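Local coordinates for protein 2-C-methyl-D-erythritol 2,4-cyclodiphosphate synthase (Francisella tularensis subsp. tularensis, PDB 3RE3) that probably converts 4-diphosphocytidyl-2-C-methyl-D-erythritol 2-phosphate into 2-C-methyl-D-erythritol 2,4-cyclodiphosphate and CMP in the non-mevalonate route to isoprenoids, at residues I47-L60 and S79-K93. Residues are numbered along the deposited sequence; the frame is centred on the assembly and turned at random.
Sequences IHALCDAILGALGL and SKFFLAEIKKMLDKK. With NA (sodium ion), chain F; POP (pyrophosphate 2-), chain E.
Ile-47 begins the contact with its two branches: CG2 rests 3.7 Å from Ser-79 O and also meets Leu-83 CB, while CD1 reaches toward the backbone of Lys-80. Helix 47-57 and helix 79-92 run nearly parallel, 13° apart, with their axes 9.9 Å from each other, an apolar pair in the helical layer of the YgbB-family alpha/beta subunit. One residue on, His-48 belongs to the ligand side, its ring face turned to the pyrophosphate, with CE1 3.2 Å from O1. Leu-50 returns to the interface and crosses Leu-83 at about a right angle, CD2 against both methyls. Cys-51 SG meets both Leu-83 CD1, at 3.9 Å, and Ile-86 CG1, at 4.0 Å. Ile-86 splits its branches, CG2 packing on Ile-54 CG2 and CD1, CG1 on Cys-51 and Leu-55. With CG anti to the carbonyl carbon (chi1 -58°), Leu-55 swings CD2 across to Ile-86 and to Met-89 SE, the selenium of a selenomethionine, 4.2 Å away. Past Gly-56, whose carbonyl binds a sodium ion together with Asn-99 of the second subunit, Leu-58 crosses Leu-90, and its CD1 passes Lys-93 CG, the two chains running in opposite directions. Gly-59 closes the helix in a Schellman motif, and Leu-60 CD2 touches Lys-93 CE. Ala-49, Ala-57 and Leu-58 put the first helix on strand 151-161; helix 79-92 lies beside it, with Leu-83 and Ile-47 meeting Leu-122 of helix 115-126.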
loop_
_atom_site.group_PDB
_atom_site.type_symbol
_atom_site.label_atom_id
_atom_site.label_comp_id
_atom_site.label_asym_id
_atom_site.label_seq_id
_atom_site.Cartn_x
_atom_site.Cartn_y
_atom_site.Cartn_z
ATOM N N ILE A 47 14.030 -1.604 -6.431
ATOM C CA ILE A 47 14.869 -2.482 -5.646
ATOM C C ILE A 47 14.873 -1.996 -4.198
ATOM O O ILE A 47 15.000 -2.777 -3.258
ATOM C CB ILE A 47 16.284 -2.578 -6.223
ATOM C CG1 ILE A 47 16.238 -3.345 -7.543
ATOM C CG2 ILE A 47 17.230 -3.252 -5.232
ATOM C CD1 ILE A 47 17.589 -3.796 -8.043
ATOM N N HIS A 48 14.730 -0.697 -4.026
ATOM C CA HIS A 48 14.678 -0.128 -2.692
ATOM C C HIS A 48 13.425 -0.590 -1.935
ATOM O O HIS A 48 13.530 -1.157 -0.848
ATOM C CB HIS A 48 14.742 1.401 -2.762
ATOM C CG HIS A 48 14.954 2.059 -1.436
ATOM N ND1 HIS A 48 15.941 2.993 -1.221
ATOM C CD2 HIS A 48 14.293 1.930 -0.261
ATOM C CE1 HIS A 48 15.889 3.405 0.035
ATOM N NE2 HIS A 48 14.900 2.775 0.637
ATOM N N ALA A 49 12.247 -0.373 -2.512
ATOM C CA ALA A 49 11.026 -0.805 -1.859
ATOM C C ALA A 49 11.067 -2.334 -1.643
ATOM O O ALA A 49 10.580 -2.857 -0.638
ATOM C CB ALA A 49 9.825 -0.408 -2.685
ATOM N N LEU A 50 11.674 -3.041 -2.591
ATOM C CA LEU A 50 11.769 -4.496 -2.537
ATOM C C LEU A 50 12.614 -4.968 -1.358
ATOM O O LEU A 50 12.198 -5.842 -0.621
ATOM C CB LEU A 50 12.341 -5.035 -3.841
ATOM C CG LEU A 50 12.607 -6.526 -3.891
ATOM C CD1 LEU A 50 11.324 -7.276 -3.655
ATOM C CD2 LEU A 50 13.185 -6.900 -5.240
ATOM N N CYS A 51 13.799 -4.387 -1.187
ATOM C CA CYS A 51 14.637 -4.671 -0.027
ATOM C C CYS A 51 13.902 -4.371 1.268
ATOM O O CYS A 51 13.929 -5.164 2.201
ATOM C CB CYS A 51 15.919 -3.854 -0.078
ATOM S SG CYS A 51 17.037 -4.331 -1.403
ATOM N N ASP A 52 13.256 -3.214 1.318
ATOM C CA ASP A 52 12.438 -2.844 2.461
ATOM C C ASP A 52 11.370 -3.894 2.777
ATOM O O ASP A 52 11.134 -4.193 3.941
ATOM C CB ASP A 52 11.770 -1.483 2.223
ATOM C CG ASP A 52 12.696 -0.311 2.516
ATOM O OD1 ASP A 52 13.747 -0.527 3.168
ATOM O OD2 ASP A 52 12.361 0.830 2.114
ATOM N N ALA A 53 10.722 -4.445 1.754
ATOM C CA ALA A 53 9.652 -5.414 1.971
ATOM C C ALA A 53 10.209 -6.688 2.603
ATOM O O ALA A 53 9.624 -7.269 3.523
ATOM C CB ALA A 53 8.942 -5.735 0.661
ATOM N N ILE A 54 11.356 -7.111 2.094
ATOM C CA ILE A 54 11.992 -8.335 2.550
ATOM C C ILE A 54 12.495 -8.201 3.989
ATOM O O ILE A 54 12.190 -9.039 4.828
ATOM C CB ILE A 54 13.100 -8.764 1.582
ATOM C CG1 ILE A 54 12.463 -9.386 0.337
ATOM C CG2 ILE A 54 14.043 -9.750 2.240
ATOM C CD1 ILE A 54 13.405 -9.581 -0.824
ATOM N N LEU A 55 13.242 -7.144 4.283
ATOM C CA LEU A 55 13.679 -6.904 5.648
ATOM C C LEU A 55 12.464 -6.665 6.510
ATOM O O LEU A 55 12.449 -7.012 7.686
ATOM C CB LEU A 55 14.613 -5.709 5.716
ATOM C CG LEU A 55 15.840 -5.893 4.830
ATOM C CD1 LEU A 55 16.622 -4.617 4.653
ATOM C CD2 LEU A 55 16.728 -6.968 5.401
ATOM N N GLY A 56 11.438 -6.070 5.921
ATOM C CA GLY A 56 10.201 -5.874 6.646
ATOM C C GLY A 56 9.610 -7.199 7.098
ATOM O O GLY A 56 9.340 -7.405 8.273
ATOM N N ALA A 57 9.413 -8.101 6.152
ATOM C CA ALA A 57 8.885 -9.424 6.466
ATOM C C ALA A 57 9.667 -10.139 7.580
ATOM O O ALA A 57 9.076 -10.812 8.406
ATOM C CB ALA A 57 8.841 -10.284 5.204
ATOM N N LEU A 58 10.983 -9.941 7.612
ATOM C CA LEU A 58 11.864 -10.570 8.593
ATOM C C LEU A 58 11.998 -9.843 9.946
ATOM O O LEU A 58 12.762 -10.296 10.786
ATOM C CB LEU A 58 13.275 -10.713 8.006
ATOM C CG LEU A 58 13.505 -11.398 6.656
ATOM C CD1 LEU A 58 14.983 -11.408 6.302
ATOM C CD2 LEU A 58 12.969 -12.815 6.651
ATOM N N GLY A 59 11.318 -8.712 10.140
ATOM C CA GLY A 59 11.451 -7.943 11.371
ATOM C C GLY A 59 12.823 -7.305 11.521
ATOM O O GLY A 59 13.278 -6.983 12.615
ATOM N N LEU A 60 13.474 -7.101 10.385
ATOM C CA LEU A 60 14.804 -6.497 10.294
ATOM C C LEU A 60 14.849 -4.981 10.083
ATOM O O LEU A 60 15.917 -4.438 9.826
ATOM C CB LEU A 60 15.666 -7.218 9.275
ATOM C CG LEU A 60 15.826 -8.669 9.725
ATOM C CD1 LEU A 60 16.777 -9.432 8.825
ATOM C CD2 LEU A 60 16.316 -8.696 11.159
ATOM N N SER A 79 22.403 -0.946 -7.445
ATOM C CA SER A 79 21.440 -1.368 -6.437
ATOM C C SER A 79 21.296 -2.893 -6.406
ATOM O O SER A 79 20.926 -3.476 -5.385
ATOM C CB SER A 79 20.091 -0.687 -6.665
ATOM O OG SER A 79 19.668 0.005 -5.500
ATOM N N LYS A 80 21.602 -3.533 -7.531
ATOM C CA LYS A 80 21.595 -4.980 -7.613
ATOM C C LYS A 80 22.432 -5.621 -6.513
ATOM O O LYS A 80 22.111 -6.710 -6.044
ATOM C CB LYS A 80 22.110 -5.437 -8.972
ATOM C CG LYS A 80 21.210 -5.093 -10.140
ATOM C CD LYS A 80 21.760 -5.724 -11.411
ATOM C CE LYS A 80 21.249 -5.028 -12.665
ATOM N NZ LYS A 80 21.886 -5.551 -13.913
ATOM N N PHE A 81 23.513 -4.947 -6.134
ATOM C CA PHE A 81 24.389 -5.407 -5.069
ATOM C C PHE A 81 23.611 -5.583 -3.775
ATOM O O PHE A 81 23.645 -6.648 -3.156
ATOM C CB PHE A 81 25.527 -4.407 -4.850
ATOM C CG PHE A 81 26.245 -4.579 -3.539
ATOM C CD1 PHE A 81 27.367 -5.384 -3.452
ATOM C CD2 PHE A 81 25.801 -3.930 -2.395
ATOM C CE1 PHE A 81 28.028 -5.546 -2.250
ATOM C CE2 PHE A 81 26.458 -4.088 -1.190
ATOM C CZ PHE A 81 27.572 -4.898 -1.117
ATOM N N PHE A 82 22.916 -4.525 -3.374
ATOM C CA PHE A 82 22.143 -4.531 -2.140
ATOM C C PHE A 82 21.144 -5.671 -2.145
ATOM O O PHE A 82 20.997 -6.399 -1.166
ATOM C CB PHE A 82 21.422 -3.203 -1.962
ATOM C CG PHE A 82 22.350 -2.047 -1.842
ATOM C CD1 PHE A 82 22.828 -1.659 -0.606
ATOM C CD2 PHE A 82 22.779 -1.363 -2.971
ATOM C CE1 PHE A 82 23.702 -0.590 -0.490
ATOM C CE2 PHE A 82 23.653 -0.292 -2.862
ATOM C CZ PHE A 82 24.115 0.092 -1.621
ATOM N N LEU A 83 20.471 -5.824 -3.272
ATOM C CA LEU A 83 19.528 -6.905 -3.448
ATOM C C LEU A 83 20.217 -8.253 -3.212
ATOM O O LEU A 83 19.630 -9.182 -2.652
ATOM C CB LEU A 83 18.928 -6.844 -4.842
ATOM C CG LEU A 83 17.714 -7.727 -4.964
ATOM C CD1 LEU A 83 16.761 -7.404 -3.830
ATOM C CD2 LEU A 83 17.061 -7.511 -6.310
ATOM N N ALA A 84 21.478 -8.350 -3.620
ATOM C CA ALA A 84 22.213 -9.583 -3.428
ATOM C C ALA A 84 22.583 -9.771 -1.956
ATOM O O ALA A 84 22.632 -10.894 -1.459
ATOM C CB ALA A 84 23.437 -9.626 -4.319
ATOM N N GLU A 85 22.827 -8.682 -1.242
ATOM C CA GLU A 85 23.083 -8.827 0.182
ATOM C C GLU A 85 21.810 -9.219 0.916
ATOM O O GLU A 85 21.842 -10.039 1.820
ATOM C CB GLU A 85 23.698 -7.562 0.774
ATOM C CG GLU A 85 25.201 -7.670 0.990
ATOM C CD GLU A 85 25.936 -8.221 -0.224
ATOM O OE1 GLU A 85 26.849 -9.054 -0.035
ATOM O OE2 GLU A 85 25.608 -7.823 -1.365
ATOM N N ILE A 86 20.685 -8.640 0.514
ATOM C CA ILE A 86 19.400 -9.012 1.088
ATOM C C ILE A 86 19.082 -10.493 0.819
ATOM O O ILE A 86 18.475 -11.170 1.651
ATOM C CB ILE A 86 18.261 -8.066 0.608
ATOM C CG1 ILE A 86 18.187 -6.846 1.519
ATOM C CG2 ILE A 86 16.914 -8.759 0.616
ATOM C CD1 ILE A 86 19.422 -5.976 1.460
ATOM N N LYS A 87 19.510 -11.001 -0.333
ATOM C CA LYS A 87 19.348 -12.423 -0.636
ATOM C C LYS A 87 20.105 -13.293 0.379
ATOM O O LYS A 87 19.595 -14.310 0.838
ATOM C CB LYS A 87 19.803 -12.710 -2.072
ATOM C CG LYS A 87 20.125 -14.170 -2.383
ATOM C CD LYS A 87 18.912 -15.053 -2.240
ATOM C CE LYS A 87 19.220 -16.464 -2.673
ATOM N NZ LYS A 87 18.072 -17.366 -2.395
ATOM N N LYS A 88 21.318 -12.881 0.736
ATOM C CA LYS A 88 22.105 -13.588 1.732
ATOM C C LYS A 88 21.471 -13.492 3.120
ATOM O O LYS A 88 21.344 -14.496 3.820
ATOM C CB LYS A 88 23.526 -13.036 1.800
ATOM C CG LYS A 88 24.435 -13.356 0.620
ATOM C CD LYS A 88 25.824 -12.772 0.898
ATOM C CE LYS A 88 26.611 -12.448 -0.372
ATOM N NZ LYS A 88 27.947 -11.846 -0.053
HETATM N N MSE A 89 21.096 -12.287 3.537
HETATM C CA MSE A 89 20.446 -12.119 4.835
HETATM C C MSE A 89 19.230 -13.022 4.904
HETATM O O MSE A 89 18.993 -13.690 5.907
HETATM C CB MSE A 89 20.044 -10.666 5.067
HETATM C CG MSE A 89 21.225 -9.707 5.012
HETATM SE SE MSE A 89 20.829 -7.848 5.511
HETATM C CE MSE A 89 22.652 -7.287 5.952
ATOM N N LEU A 90 18.475 -13.056 3.816
ATOM C CA LEU A 90 17.330 -13.946 3.718
ATOM C C LEU A 90 17.706 -15.413 3.999
ATOM O O LEU A 90 16.997 -16.114 4.726
ATOM C CB LEU A 90 16.659 -13.785 2.355
ATOM C CG LEU A 90 15.369 -14.544 2.061
ATOM C CD1 LEU A 90 14.258 -14.157 3.016
ATOM C CD2 LEU A 90 14.956 -14.270 0.636
ATOM N N ASP A 91 18.816 -15.882 3.438
ATOM C CA ASP A 91 19.216 -17.277 3.647
ATOM C C ASP A 91 19.649 -17.540 5.089
ATOM O O ASP A 91 19.316 -18.574 5.660
ATOM C CB ASP A 91 20.311 -17.701 2.660
ATOM C CG ASP A 91 19.832 -17.692 1.207
ATOM O OD1 ASP A 91 18.621 -17.484 0.973
ATOM O OD2 ASP A 91 20.667 -17.905 0.297
ATOM N N LYS A 92 20.382 -16.602 5.678
ATOM C CA LYS A 92 20.831 -16.733 7.064
ATOM C C LYS A 92 19.659 -16.814 8.029
ATOM O O LYS A 92 19.765 -17.430 9.079
ATOM C CB LYS A 92 21.735 -15.564 7.477
ATOM C CG LYS A 92 22.982 -15.363 6.619
ATOM C CD LYS A 92 24.021 -16.449 6.855
ATOM C CE LYS A 92 25.409 -16.012 6.390
ATOM N NZ LYS A 92 26.014 -14.982 7.288
ATOM N N LYS A 93 18.548 -16.172 7.693
ATOM C CA LYS A 93 17.364 -16.252 8.543
ATOM C C LYS A 93 16.547 -17.467 8.157
ATOM O O LYS A 93 15.562 -17.784 8.808
ATOM C CB LYS A 93 16.499 -14.989 8.440
ATOM C CG LYS A 93 17.087 -13.729 9.081
ATOM C CD LYS A 93 17.460 -13.931 10.552
ATOM C CE LYS A 93 16.782 -12.918 11.478
ATOM N NZ LYS A 93 15.322 -13.182 11.686
HETATM NA NA NA F . 7.551 -8.300 10.403
HETATM P P1 POP E . 14.153 7.224 -1.197
HETATM O O1 POP E . 14.254 6.128 -0.159
HETATM O O2 POP E . 12.873 7.997 -0.972
HETATM O O3 POP E . 15.334 8.153 -1.052
HETATM O O POP E . 14.155 6.572 -2.677
HETATM P P2 POP E . 15.460 6.471 -3.631
HETATM O O4 POP E . 15.177 5.440 -4.698
HETATM O O5 POP E . 15.756 7.806 -4.278
HETATM O O6 POP E . 16.661 6.012 -2.836
#